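Local coordinates for protein ADP-ribosylglycohydrolase (Thermus thermophilus, PDB 2YZV) that belongs to the ADP-ribosylglycohydrolase family, folds from helices and loops without strands, and binds two magnesium ions side by side, at residues V20-G25 with G53-D58; L16-G21 with V255-G260; R40-G45 with G274-A279; Q27-P32 with G249-T254. One frame throughout, in Å; residues are numbered along the deposited sequence.

Interaction 1 (V20-G25 with G53-D58). With MG (magnesium ion), chain C.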
loop_
_atom_site.group_PDB
_atom_site.type_symbol
_atom_site.label_atom_id
_atom_site.label_comp_id
_atom_site.label_asym_id
_atom_site.label_seq_id
_atom_site.Cartn_x
_atom_site.Cartn_y
_atom_site.Cartn_z
ATOM N N VAL A 20 -4.182 7.683 -4.761
ATOM C CA VAL A 20 -5.456 8.331 -4.487
ATOM C C VAL A 20 -5.758 8.228 -2.991
ATOM O O VAL A 20 -6.152 9.206 -2.360
ATOM C CB VAL A 20 -6.595 7.675 -5.306
ATOM C CG1 VAL A 20 -7.951 8.099 -4.770
ATOM C CG2 VAL A 20 -6.467 8.078 -6.775
ATOM N N GLY A 21 -5.556 7.039 -2.428
ATOM C CA GLY A 21 -5.805 6.838 -1.009
ATOM C C GLY A 21 -4.873 7.646 -0.126
ATOM O O GLY A 21 -5.283 8.168 0.904
ATOM N N ASP A 22 -3.608 7.731 -0.528
ATOM C CA ASP A 22 -2.605 8.485 0.215
ATOM C C ASP A 22 -3.010 9.964 0.220
ATOM O O ASP A 22 -3.056 10.601 1.276
ATOM C CB ASP A 22 -1.235 8.279 -0.458
ATOM C CG ASP A 22 -0.088 8.982 0.267
ATOM O OD1 ASP A 22 -0.294 9.518 1.371
ATOM O OD2 ASP A 22 1.034 8.987 -0.284
ATOM N N ALA A 23 -3.330 10.498 -0.956
ATOM C CA ALA A 23 -3.720 11.900 -1.078
ATOM C C ALA A 23 -4.969 12.239 -0.264
ATOM O O ALA A 23 -5.002 13.247 0.445
ATOM C CB ALA A 23 -3.946 12.254 -2.546
ATOM N N LEU A 24 -6.002 11.409 -0.371
ATOM C CA LEU A 24 -7.233 11.655 0.376
ATOM C C LEU A 24 -7.036 11.546 1.881
ATOM O O LEU A 24 -7.461 12.422 2.637
ATOM C CB LEU A 24 -8.322 10.674 -0.060
ATOM C CG LEU A 24 -9.019 10.991 -1.380
ATOM C CD1 LEU A 24 -9.838 9.789 -1.830
ATOM C CD2 LEU A 24 -9.914 12.218 -1.207
ATOM N N GLY A 25 -6.384 10.469 2.313
ATOM C CA GLY A 25 -6.148 10.253 3.731
ATOM C C GLY A 25 -5.248 11.298 4.365
ATOM O O GLY A 25 -5.416 11.637 5.536
ATOM N N GLY A 53 -4.915 16.574 -4.316
ATOM C CA GLY A 53 -4.320 15.534 -5.133
ATOM C C GLY A 53 -2.861 15.220 -4.865
ATOM O O GLY A 53 -2.300 14.333 -5.503
ATOM N N PHE A 54 -2.228 15.944 -3.946
ATOM C CA PHE A 54 -0.832 15.666 -3.632
ATOM C C PHE A 54 -0.765 14.589 -2.560
ATOM O O PHE A 54 -1.607 14.528 -1.669
ATOM C CB PHE A 54 -0.108 16.936 -3.168
ATOM C CG PHE A 54 0.544 17.699 -4.285
ATOM C CD1 PHE A 54 -0.206 18.177 -5.356
ATOM C CD2 PHE A 54 1.917 17.929 -4.273
ATOM C CE1 PHE A 54 0.401 18.877 -6.402
ATOM C CE2 PHE A 54 2.532 18.625 -5.313
ATOM C CZ PHE A 54 1.773 19.099 -6.377
ATOM N N TRP A 55 0.240 13.729 -2.663
ATOM C CA TRP A 55 0.400 12.632 -1.724
ATOM C C TRP A 55 1.627 12.772 -0.821
ATOM O O TRP A 55 2.328 13.786 -0.861
ATOM C CB TRP A 55 0.430 11.308 -2.497
ATOM C CG TRP A 55 0.851 11.470 -3.925
ATOM C CD1 TRP A 55 0.036 11.574 -5.022
ATOM C CD2 TRP A 55 2.192 11.583 -4.410
ATOM N NE1 TRP A 55 0.793 11.742 -6.159
ATOM C CE2 TRP A 55 2.118 11.750 -5.811
ATOM C CE3 TRP A 55 3.452 11.558 -3.796
ATOM C CZ2 TRP A 55 3.261 11.893 -6.611
ATOM C CZ3 TRP A 55 4.587 11.701 -4.590
ATOM C CH2 TRP A 55 4.480 11.866 -5.985
ATOM N N THR A 56 1.890 11.745 -0.018
ATOM C CA THR A 56 2.998 11.780 0.936
ATOM C C THR A 56 4.137 10.800 0.665
ATOM O O THR A 56 4.374 10.400 -0.474
ATOM C CB THR A 56 2.470 11.513 2.352
ATOM O OG1 THR A 56 2.107 10.131 2.471
ATOM C CG2 THR A 56 1.237 12.368 2.623
ATOM N N ASP A 57 4.842 10.416 1.728
ATOM C CA ASP A 57 5.956 9.485 1.604
ATOM C C ASP A 57 5.507 8.093 1.175
ATOM O O ASP A 57 6.308 7.313 0.656
ATOM C CB ASP A 57 6.742 9.405 2.923
ATOM C CG ASP A 57 5.892 8.951 4.092
ATOM O OD1 ASP A 57 5.435 7.789 4.092
ATOM O OD2 ASP A 57 5.684 9.760 5.021
ATOM N N ASP A 58 4.231 7.782 1.382
ATOM C CA ASP A 58 3.697 6.481 0.991
ATOM C C ASP A 58 3.888 6.315 -0.510
ATOM O O ASP A 58 4.524 5.366 -0.978
ATOM C CB ASP A 58 2.198 6.390 1.299
ATOM C CG ASP A 58 1.890 6.526 2.774
ATOM O OD1 ASP A 58 2.307 7.530 3.384
ATOM O OD2 ASP A 58 1.218 5.629 3.322
HETATM MG MG MG C . 2.331 9.187 4.379
HETATM O O HOH W 1 -3.716 15.591 -0.214
#
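Thr56 OG1 is held from three directions: it coordinates the magnesium ion at 2.1 Å, lies 2.7 Å from Asp22 OD1, and accepts a weak bond from Asp58 N at 3.3 Å. Its first torsion sets it between the backbone N and the carbonyl carbon, the crowded position, from which one oxygen can serve metal, carboxylate and helix end together. Asp22 supplies the opposing group from within helix 4-26. Its CG stands anti to the backbone N (chi1 -178°), so the carboxylate reaches across the gap and crosses the threonine obliquely. Asp22 OD2 accepts from Thr56 N at 2.9 Å, the donor lying above the carboxylate plane (N-H...O 153°), and it has a second partner in Thr59. Thr56 is thereby gripped at both backbone and hydroxyl. The arrangement is an N-cap, with Thr56 opening helix 57-72 at a metal site: Asp58 OD1 binds the same ion at 1.9 Å while its OD2 hydrogen-bonds Thr254 OG1, and Asp253 completes the protein ligands. Asp22 is thus a second-shell residue, positioning a first-shell ligand. Its negative charge would be expected to polarise the hydroxyl further. One residue along the helix, the methyl of Ala23 abuts the loop, its CB 3.4 Å from Phe54 O, and a water donates to both Ala23 O and Phe54 O. The Trp55 ring leads away from 20-25, toward His281, whose carbonyl accepts from NE1.

Interaction 2 (L16-G21 with V255-G260); sequences LGLAVG and VGAVYG
Leu18 is the one long side chain that takes part where helix 4-26 meets helix 252-267, and it skirts the interface more than it fills it. Its CB, on a bond that leads away from the partner helix overall, still lies 4.1 Å from Ala257 O. CG stands anti to the backbone N (chi1 -174°) and keeps the same distance from that carbonyl, so the chain runs alongside the neighbouring backbone. At the tip, CD2 meets the methyl of Ala257, CB to CD2 4.2 Å, and the side chain also packs on Thr59 and Ala62 of helix 57-72. Ala257 CB in turn rests 3.6 Å from Leu18 O, with Asp58 touching it from the start of helix 57-72.

Beside this pair, the closest approaches are made by glycines. Each helix carries a GxxxG pattern, Gly17 with Gly21 and Gly256 with Gly260, and the 16-21 and 255-260 segments run nearly antiparallel (157°), their axes 6.7 Å apart at closest approach. At this approach the backbones touch directly. Gly260 CA comes 3.3 Å from Gly17 O, and Gly21 CA lies 3.4 Å from Gly256 O, both in CA-H...O geometry.

Gly17 O and Gly256 O also accept the regular helical bonds of Gly21 N and Gly260 N, so each carbonyl serves its own helix and the neighbour at once. The chemistry therefore implies a buried junction that rests on close backbone fit and weak CA-H...O attraction, with no charged or hydroxyl group contributed by either segment.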
loop_
_atom_site.group_PDB
_atom_site.type_symbol
_atom_site.label_atom_id
_atom_site.label_comp_id
_atom_site.label_asym_id
_atom_site.label_seq_id
_atom_site.Cartn_x
_atom_site.Cartn_y
_atom_site.Cartn_z
ATOM N N LEU A 16 -2.596 3.451 -9.074
ATOM C CA LEU A 16 -3.218 4.761 -8.915
ATOM C C LEU A 16 -4.058 4.821 -7.640
ATOM O O LEU A 16 -4.115 5.853 -6.974
ATOM C CB LEU A 16 -4.089 5.097 -10.131
ATOM C CG LEU A 16 -3.409 5.678 -11.378
ATOM C CD1 LEU A 16 -2.924 7.078 -11.073
ATOM C CD2 LEU A 16 -2.255 4.797 -11.828
ATOM N N GLY A 17 -4.698 3.706 -7.295
ATOM C CA GLY A 17 -5.510 3.666 -6.089
ATOM C C GLY A 17 -4.670 3.941 -4.853
ATOM O O GLY A 17 -5.137 4.559 -3.893
ATOM N N LEU A 18 -3.430 3.466 -4.875
ATOM C CA LEU A 18 -2.506 3.678 -3.762
ATOM C C LEU A 18 -2.329 5.181 -3.541
ATOM O O LEU A 18 -2.495 5.677 -2.425
ATOM C CB LEU A 18 -1.155 3.029 -4.090
ATOM C CG LEU A 18 -0.029 2.980 -3.055
ATOM C CD1 LEU A 18 1.064 2.064 -3.579
ATOM C CD2 LEU A 18 0.532 4.369 -2.775
ATOM N N ALA A 19 -2.003 5.901 -4.611
ATOM C CA ALA A 19 -1.787 7.344 -4.541
ATOM C C ALA A 19 -3.058 8.120 -4.209
ATOM O O ALA A 19 -3.016 9.112 -3.481
ATOM C CB ALA A 19 -1.195 7.845 -5.856
ATOM N N VAL A 20 -4.182 7.683 -4.761
ATOM C CA VAL A 20 -5.456 8.331 -4.487
ATOM C C VAL A 20 -5.758 8.228 -2.991
ATOM O O VAL A 20 -6.152 9.206 -2.360
ATOM C CB VAL A 20 -6.595 7.675 -5.306
ATOM C CG1 VAL A 20 -7.951 8.099 -4.770
ATOM C CG2 VAL A 20 -6.467 8.078 -6.775
ATOM N N GLY A 21 -5.556 7.039 -2.428
ATOM C CA GLY A 21 -5.805 6.838 -1.009
ATOM C C GLY A 21 -4.873 7.646 -0.126
ATOM O O GLY A 21 -5.283 8.168 0.904
ATOM N N VAL A 255 -3.669 4.086 5.662
ATOM C CA VAL A 255 -4.798 3.161 5.625
ATOM C C VAL A 255 -5.450 3.369 4.259
ATOM O O VAL A 255 -5.845 2.415 3.592
ATOM C CB VAL A 255 -5.819 3.453 6.749
ATOM C CG1 VAL A 255 -7.096 2.649 6.521
ATOM C CG2 VAL A 255 -5.215 3.087 8.093
ATOM N N GLY A 256 -5.548 4.628 3.842
ATOM C CA GLY A 256 -6.120 4.923 2.542
ATOM C C GLY A 256 -5.297 4.319 1.413
ATOM O O GLY A 256 -5.850 3.798 0.443
ATOM N N ALA A 257 -3.974 4.376 1.534
ATOM C CA ALA A 257 -3.098 3.828 0.499
ATOM C C ALA A 257 -3.193 2.309 0.406
ATOM O O ALA A 257 -3.151 1.749 -0.689
ATOM C CB ALA A 257 -1.658 4.241 0.756
ATOM N N VAL A 258 -3.313 1.637 1.547
ATOM C CA VAL A 258 -3.415 0.178 1.536
ATOM C C VAL A 258 -4.768 -0.220 0.953
ATOM O O VAL A 258 -4.843 -1.112 0.108
ATOM C CB VAL A 258 -3.227 -0.402 2.954
ATOM C CG1 VAL A 258 -3.454 -1.915 2.955
ATOM C CG2 VAL A 258 -1.806 -0.099 3.432
ATOM N N TYR A 259 -5.832 0.448 1.395
ATOM C CA TYR A 259 -7.161 0.166 0.863
ATOM C C TYR A 259 -7.154 0.417 -0.643
ATOM O O TYR A 259 -7.707 -0.359 -1.422
ATOM C CB TYR A 259 -8.214 1.076 1.506
ATOM C CG TYR A 259 -9.544 1.036 0.780
ATOM C CD1 TYR A 259 -10.493 0.059 1.073
ATOM C CD2 TYR A 259 -9.813 1.926 -0.260
ATOM C CE1 TYR A 259 -11.672 -0.037 0.344
ATOM C CE2 TYR A 259 -10.986 1.839 -0.998
ATOM C CZ TYR A 259 -11.911 0.853 -0.694
ATOM O OH TYR A 259 -13.055 0.731 -1.452
ATOM N N GLY A 260 -6.524 1.519 -1.041
ATOM C CA GLY A 260 -6.462 1.886 -2.445
ATOM C C GLY A 260 -5.840 0.831 -3.338
ATOM O O GLY A 260 -6.305 0.604 -4.457
#

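Interaction 3 (R40-G45 with G274-A279)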
loop_
_atom_site.group_PDB
_atom_site.type_symbol
_atom_site.label_atom_id
_atom_site.label_comp_id
_atom_site.label_asym_id
_atom_site.label_seq_id
_atom_site.Cartn_x
_atom_site.Cartn_y
_atom_site.Cartn_z
ATOM N N ARG A 40 -14.867 13.603 1.677
ATOM C CA ARG A 40 -15.430 12.987 0.479
ATOM C C ARG A 40 -14.716 13.360 -0.816
ATOM O O ARG A 40 -14.821 12.644 -1.812
ATOM C CB ARG A 40 -16.909 13.370 0.347
ATOM C CG ARG A 40 -17.768 13.001 1.543
ATOM C CD ARG A 40 -19.164 13.603 1.431
ATOM N NE ARG A 40 -19.906 13.107 0.274
ATOM C CZ ARG A 40 -20.313 11.850 0.123
ATOM N NH1 ARG A 40 -20.053 10.944 1.057
ATOM N NH2 ARG A 40 -20.993 11.500 -0.962
ATOM N N GLU A 41 -13.996 14.475 -0.818
ATOM C CA GLU A 41 -13.321 14.910 -2.034
ATOM C C GLU A 41 -11.861 15.306 -1.833
ATOM O O GLU A 41 -11.387 15.411 -0.701
ATOM C CB GLU A 41 -14.080 16.088 -2.653
ATOM C CG GLU A 41 -15.560 15.833 -2.930
ATOM C CD GLU A 41 -15.805 14.579 -3.747
ATOM O OE1 GLU A 41 -14.970 14.257 -4.616
ATOM O OE2 GLU A 41 -16.844 13.919 -3.532
ATOM N N MET A 42 -11.160 15.518 -2.948
ATOM C CA MET A 42 -9.752 15.922 -2.945
ATOM C C MET A 42 -9.638 17.418 -2.678
ATOM O O MET A 42 -9.621 18.227 -3.605
ATOM C CB MET A 42 -9.104 15.619 -4.300
ATOM C CG MET A 42 -8.821 14.160 -4.555
ATOM S SD MET A 42 -7.373 13.553 -3.653
ATOM C CE MET A 42 -7.332 11.859 -4.284
ATOM N N LYS A 43 -9.549 17.786 -1.408
ATOM C CA LYS A 43 -9.455 19.190 -1.040
ATOM C C LYS A 43 -8.051 19.597 -0.619
ATOM O O LYS A 43 -7.746 20.785 -0.508
ATOM C CB LYS A 43 -10.434 19.482 0.100
ATOM C CG LYS A 43 -11.905 19.351 -0.276
ATOM C CD LYS A 43 -12.460 20.638 -0.880
ATOM C CE LYS A 43 -11.798 20.997 -2.203
ATOM N NZ LYS A 43 -12.319 22.281 -2.755
ATOM N N GLY A 44 -7.187 18.611 -0.404
ATOM C CA GLY A 44 -5.845 18.915 0.043
ATOM C C GLY A 44 -5.941 19.247 1.519
ATOM O O GLY A 44 -6.955 18.952 2.155
ATOM N N GLY A 45 -4.904 19.865 2.069
ATOM C CA GLY A 45 -4.925 20.216 3.475
ATOM C C GLY A 45 -4.104 19.273 4.327
ATOM O O GLY A 45 -3.047 18.793 3.904
ATOM N N GLY A 274 -13.445 9.641 -11.403
ATOM C CA GLY A 274 -12.643 10.400 -12.343
ATOM C C GLY A 274 -12.077 11.690 -11.782
ATOM O O GLY A 274 -10.933 12.047 -12.075
ATOM N N ARG A 275 -12.865 12.396 -10.976
ATOM C CA ARG A 275 -12.405 13.652 -10.402
ATOM C C ARG A 275 -11.213 13.452 -9.469
ATOM O O ARG A 275 -10.372 14.339 -9.341
ATOM C CB ARG A 275 -13.550 14.362 -9.669
ATOM C CG ARG A 275 -14.172 13.578 -8.537
ATOM C CD ARG A 275 -15.367 14.320 -7.964
ATOM N NE ARG A 275 -15.945 13.627 -6.818
ATOM C CZ ARG A 275 -16.589 12.466 -6.883
ATOM N NH1 ARG A 275 -16.750 11.852 -8.048
ATOM N NH2 ARG A 275 -17.066 11.913 -5.776
ATOM N N TRP A 276 -11.143 12.295 -8.814
ATOM C CA TRP A 276 -10.018 12.011 -7.924
ATOM C C TRP A 276 -8.762 11.798 -8.763
ATOM O O TRP A 276 -7.689 12.313 -8.439
ATOM C CB TRP A 276 -10.291 10.761 -7.071
ATOM C CG TRP A 276 -11.303 10.976 -5.971
ATOM C CD1 TRP A 276 -11.903 12.157 -5.623
ATOM C CD2 TRP A 276 -11.814 9.987 -5.065
ATOM N NE1 TRP A 276 -12.752 11.963 -4.561
ATOM C CE2 TRP A 276 -12.719 10.642 -4.197
ATOM C CE3 TRP A 276 -11.597 8.611 -4.901
ATOM C CZ2 TRP A 276 -13.408 9.967 -3.178
ATOM C CZ3 TRP A 276 -12.282 7.939 -3.885
ATOM C CH2 TRP A 276 -13.176 8.620 -3.038
ATOM N N LEU A 277 -8.900 11.043 -9.847
ATOM C CA LEU A 277 -7.776 10.774 -10.736
ATOM C C LEU A 277 -7.307 12.041 -11.455
ATOM O O LEU A 277 -6.109 12.281 -11.579
ATOM C CB LEU A 277 -8.159 9.704 -11.765
ATOM C CG LEU A 277 -8.416 8.293 -11.222
ATOM C CD1 LEU A 277 -8.978 7.406 -12.327
ATOM C CD2 LEU A 277 -7.123 7.708 -10.675
ATOM N N ARG A 278 -8.246 12.855 -11.925
ATOM C CA ARG A 278 -7.875 14.078 -12.630
ATOM C C ARG A 278 -7.129 15.070 -11.749
ATOM O O ARG A 278 -6.337 15.872 -12.244
ATOM C CB ARG A 278 -9.116 14.754 -13.225
ATOM C CG ARG A 278 -9.636 14.082 -14.489
ATOM C CD ARG A 278 -10.719 14.918 -15.155
ATOM N NE ARG A 278 -11.992 14.856 -14.444
ATOM C CZ ARG A 278 -12.807 13.806 -14.465
ATOM N NH1 ARG A 278 -12.483 12.726 -15.164
ATOM N NH2 ARG A 278 -13.948 13.837 -13.790
ATOM N N ALA A 279 -7.373 15.007 -10.443
ATOM C CA ALA A 279 -6.728 15.914 -9.497
ATOM C C ALA A 279 -5.405 15.365 -8.968
ATOM O O ALA A 279 -4.616 16.095 -8.376
ATOM C CB ALA A 279 -7.671 16.190 -8.330
#
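The 40-45 segment is an irregular loop that turns sharply at Met42, the centre of an inverse gamma turn, whereas 274-279 is a short helix. The two backbones stay apart, Met42 CA and Trp276 CA being 6.3 Å from each other, so side chains bridge the space. Glu41 does so by folding. Its CG lies anti to the carbonyl carbon and the bend at chi2 (-53°) swings the carboxylate toward the helix. Arg275, extended from CG to NE, meets it at about a right angle and grips it side-on with two nitrogens. NE donates to Glu41 OE1 over a very short 2.5 Å, from above the carboxylate plane. NH2 donates to the syn lone pair of Glu41 OE2 at 3.0 Å, keeping within the guanidinium plane. Glu41 OE1 accepts a second hydrogen bond, from Trp276 NE1 at 3.2 Å, a more bent one (141°). The indole edge is further lined by a backbone oxygen, Arg40 O standing in the ring plane 3.3 Å from CZ2. Next to this polar end, Met42 CG packs on Trp276 CD1 at 3.8 Å. Arg243 and Glu239 of helix 238-246 extend the ion pair into a network, with Arg243 on the carboxylate and Glu239 on Arg275. The result combines a bidentate carboxylate-guanidinium salt bridge at the surface with an oblique Met-aromatic contact, SD 5.5 Å from the centroid of the Trp276 five-membered ring, deeper in.

Interaction 4 (Q27-P32 with G249-T254). With MG (magnesium ion), chain B; MG (magnesium ion), chain C.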
loop_
_atom_site.group_PDB
_atom_site.type_symbol
_atom_site.label_atom_id
_atom_site.label_comp_id
_atom_site.label_asym_id
_atom_site.label_seq_id
_atom_site.Cartn_x
_atom_site.Cartn_y
_atom_site.Cartn_z
ATOM N N GLN A 27 -5.305 14.289 4.040
ATOM C CA GLN A 27 -6.110 15.446 4.423
ATOM C C GLN A 27 -6.520 15.422 5.888
ATOM O O GLN A 27 -6.715 16.477 6.497
ATOM C CB GLN A 27 -7.361 15.537 3.539
ATOM C CG GLN A 27 -7.036 15.647 2.057
ATOM C CD GLN A 27 -8.260 15.629 1.156
ATOM O OE1 GLN A 27 -8.136 15.560 -0.066
ATOM N NE2 GLN A 27 -9.447 15.693 1.751
ATOM N N VAL A 28 -6.652 14.228 6.456
ATOM C CA VAL A 28 -7.052 14.107 7.854
ATOM C C VAL A 28 -6.081 13.305 8.705
ATOM O O VAL A 28 -6.451 12.787 9.756
ATOM C CB VAL A 28 -8.447 13.472 7.978
ATOM C CG1 VAL A 28 -9.499 14.422 7.425
ATOM C CG2 VAL A 28 -8.478 12.151 7.235
ATOM N N GLU A 29 -4.835 13.206 8.257
ATOM C CA GLU A 29 -3.835 12.468 9.013
ATOM C C GLU A 29 -3.674 13.056 10.412
ATOM O O GLU A 29 -3.550 14.270 10.571
ATOM C CB GLU A 29 -2.488 12.488 8.282
ATOM C CG GLU A 29 -1.325 11.977 9.121
ATOM C CD GLU A 29 -0.063 11.756 8.311
ATOM O OE1 GLU A 29 0.141 12.476 7.311
ATOM O OE2 GLU A 29 0.735 10.868 8.684
ATOM N N GLY A 30 -3.699 12.188 11.421
ATOM C CA GLY A 30 -3.534 12.634 12.796
ATOM C C GLY A 30 -4.795 13.075 13.517
ATOM O O GLY A 30 -4.748 13.379 14.712
ATOM N N LEU A 31 -5.923 13.117 12.814
ATOM C CA LEU A 31 -7.175 13.533 13.439
ATOM C C LEU A 31 -7.902 12.345 14.042
ATOM O O LEU A 31 -7.999 11.290 13.422
ATOM C CB LEU A 31 -8.097 14.203 12.421
ATOM C CG LEU A 31 -7.581 15.428 11.664
ATOM C CD1 LEU A 31 -8.691 15.966 10.776
ATOM C CD2 LEU A 31 -7.116 16.497 12.642
ATOM N N PRO A 32 -8.422 12.499 15.268
ATOM C CA PRO A 32 -9.141 11.390 15.901
ATOM C C PRO A 32 -10.456 11.131 15.176
ATOM O O PRO A 32 -11.120 12.065 14.718
ATOM C CB PRO A 32 -9.361 11.889 17.327
ATOM C CG PRO A 32 -8.202 12.795 17.551
ATOM C CD PRO A 32 -8.134 13.558 16.249
ATOM N N GLY A 249 -9.603 8.435 10.331
ATOM C CA GLY A 249 -8.624 9.380 10.833
ATOM C C GLY A 249 -7.317 8.684 11.169
ATOM O O GLY A 249 -6.994 7.641 10.598
ATOM N N GLY A 250 -6.562 9.255 12.103
ATOM C CA GLY A 250 -5.291 8.659 12.477
ATOM C C GLY A 250 -4.329 8.630 11.302
ATOM O O GLY A 250 -4.148 9.639 10.618
ATOM N N ASP A 251 -3.718 7.475 11.056
ATOM C CA ASP A 251 -2.770 7.331 9.954
ATOM C C ASP A 251 -3.580 7.059 8.691
ATOM O O ASP A 251 -3.394 6.050 8.010
ATOM C CB ASP A 251 -1.811 6.172 10.248
ATOM C CG ASP A 251 -0.523 6.268 9.453
ATOM O OD1 ASP A 251 -0.086 7.403 9.160
ATOM O OD2 ASP A 251 0.066 5.213 9.141
ATOM N N ALA A 252 -4.472 7.991 8.386
ATOM C CA ALA A 252 -5.380 7.884 7.250
ATOM C C ALA A 252 -4.736 7.816 5.874
ATOM O O ALA A 252 -5.289 7.197 4.966
ATOM C CB ALA A 252 -6.382 9.028 7.293
ATOM N N ASP A 253 -3.590 8.462 5.702
ATOM C CA ASP A 253 -2.923 8.426 4.407
ATOM C C ASP A 253 -2.497 6.999 4.080
ATOM O O ASP A 253 -2.647 6.539 2.949
ATOM C CB ASP A 253 -1.695 9.348 4.388
ATOM C CG ASP A 253 -0.682 9.016 5.472
ATOM O OD1 ASP A 253 0.531 9.142 5.206
ATOM O OD2 ASP A 253 -1.084 8.651 6.594
ATOM N N THR A 254 -1.986 6.293 5.080
ATOM C CA THR A 254 -1.517 4.932 4.871
ATOM C C THR A 254 -2.645 3.905 4.832
ATOM O O THR A 254 -2.588 2.952 4.057
ATOM C CB THR A 254 -0.486 4.559 5.932
ATOM O OG1 THR A 254 0.548 5.552 5.938
ATOM C CG2 THR A 254 0.130 3.198 5.621
HETATM MG MG MG B . 1.069 7.476 7.187
HETATM MG MG MG C . 2.331 9.187 4.379
#
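Three carboxylates converge where the 27-32 loop passes the start of helix 252-267. Glu29, extended from a CG anti to the backbone N, lies alongside Asp251 and points the same way, their carboxylate planes 41° apart. It crosses Asp253 obliquely. Its OE2 comes 3.6 Å from Asp251 OD1 and 3.5 Å from Asp253 OD2; if all are ionised, their repulsion is probably eased by the nearby metal. One magnesium ion is bound by Asp251 OD1 at 2.3 Å, Asp253 OD2 at 2.5 Å and Thr254 OG1 at 2.4 Å. Asp253, its CG in the crowded position between backbone N and carbonyl carbon, also turns OD1 to a second ion at 2.0 Å and so bridges the pair. This is a dinuclear metal site built on a helix N terminus, with Asp251 at the N-cap position. Two backbone hydrogen bonds fasten the loop to it: Gly30 N donates to Gly250 O at 2.7 Å, nearly straight (169°), and Gly250 N donates to Leu31 O at 2.8 Å. A type II turn from Val28 to Leu31 presents those groups, and Val28 CG2 packs on the CB of Ala252 beside them. The loop leaves helix 4-26 just before this point, while Asn128 fixes Asp251 OD2 from another loop, and Thr56 and Asp58 at the start of helix 57-72 close the second metal site.

Helix 4-26, near the N terminus, takes part in the first two contacts, which share Val20 and Gly21. Interaction 1 closes the short loop to the start of helix 57-72, and interaction 2 closes a far longer one by pairing the same helix with helix 252-267. Interaction 4 is nested inside that long loop, joining the turn after helix 4-26 to the start of helix 252-267. Interaction 3 runs from 40-45 to helix 274-279 and crosses the other three; interactions 1 and 4 also cross. Interactions 1 and 4 meet at a shared magnesium ion, while Gln27 hydrogen-bonds the 40-45 loop, tying interaction 4 to interaction 3.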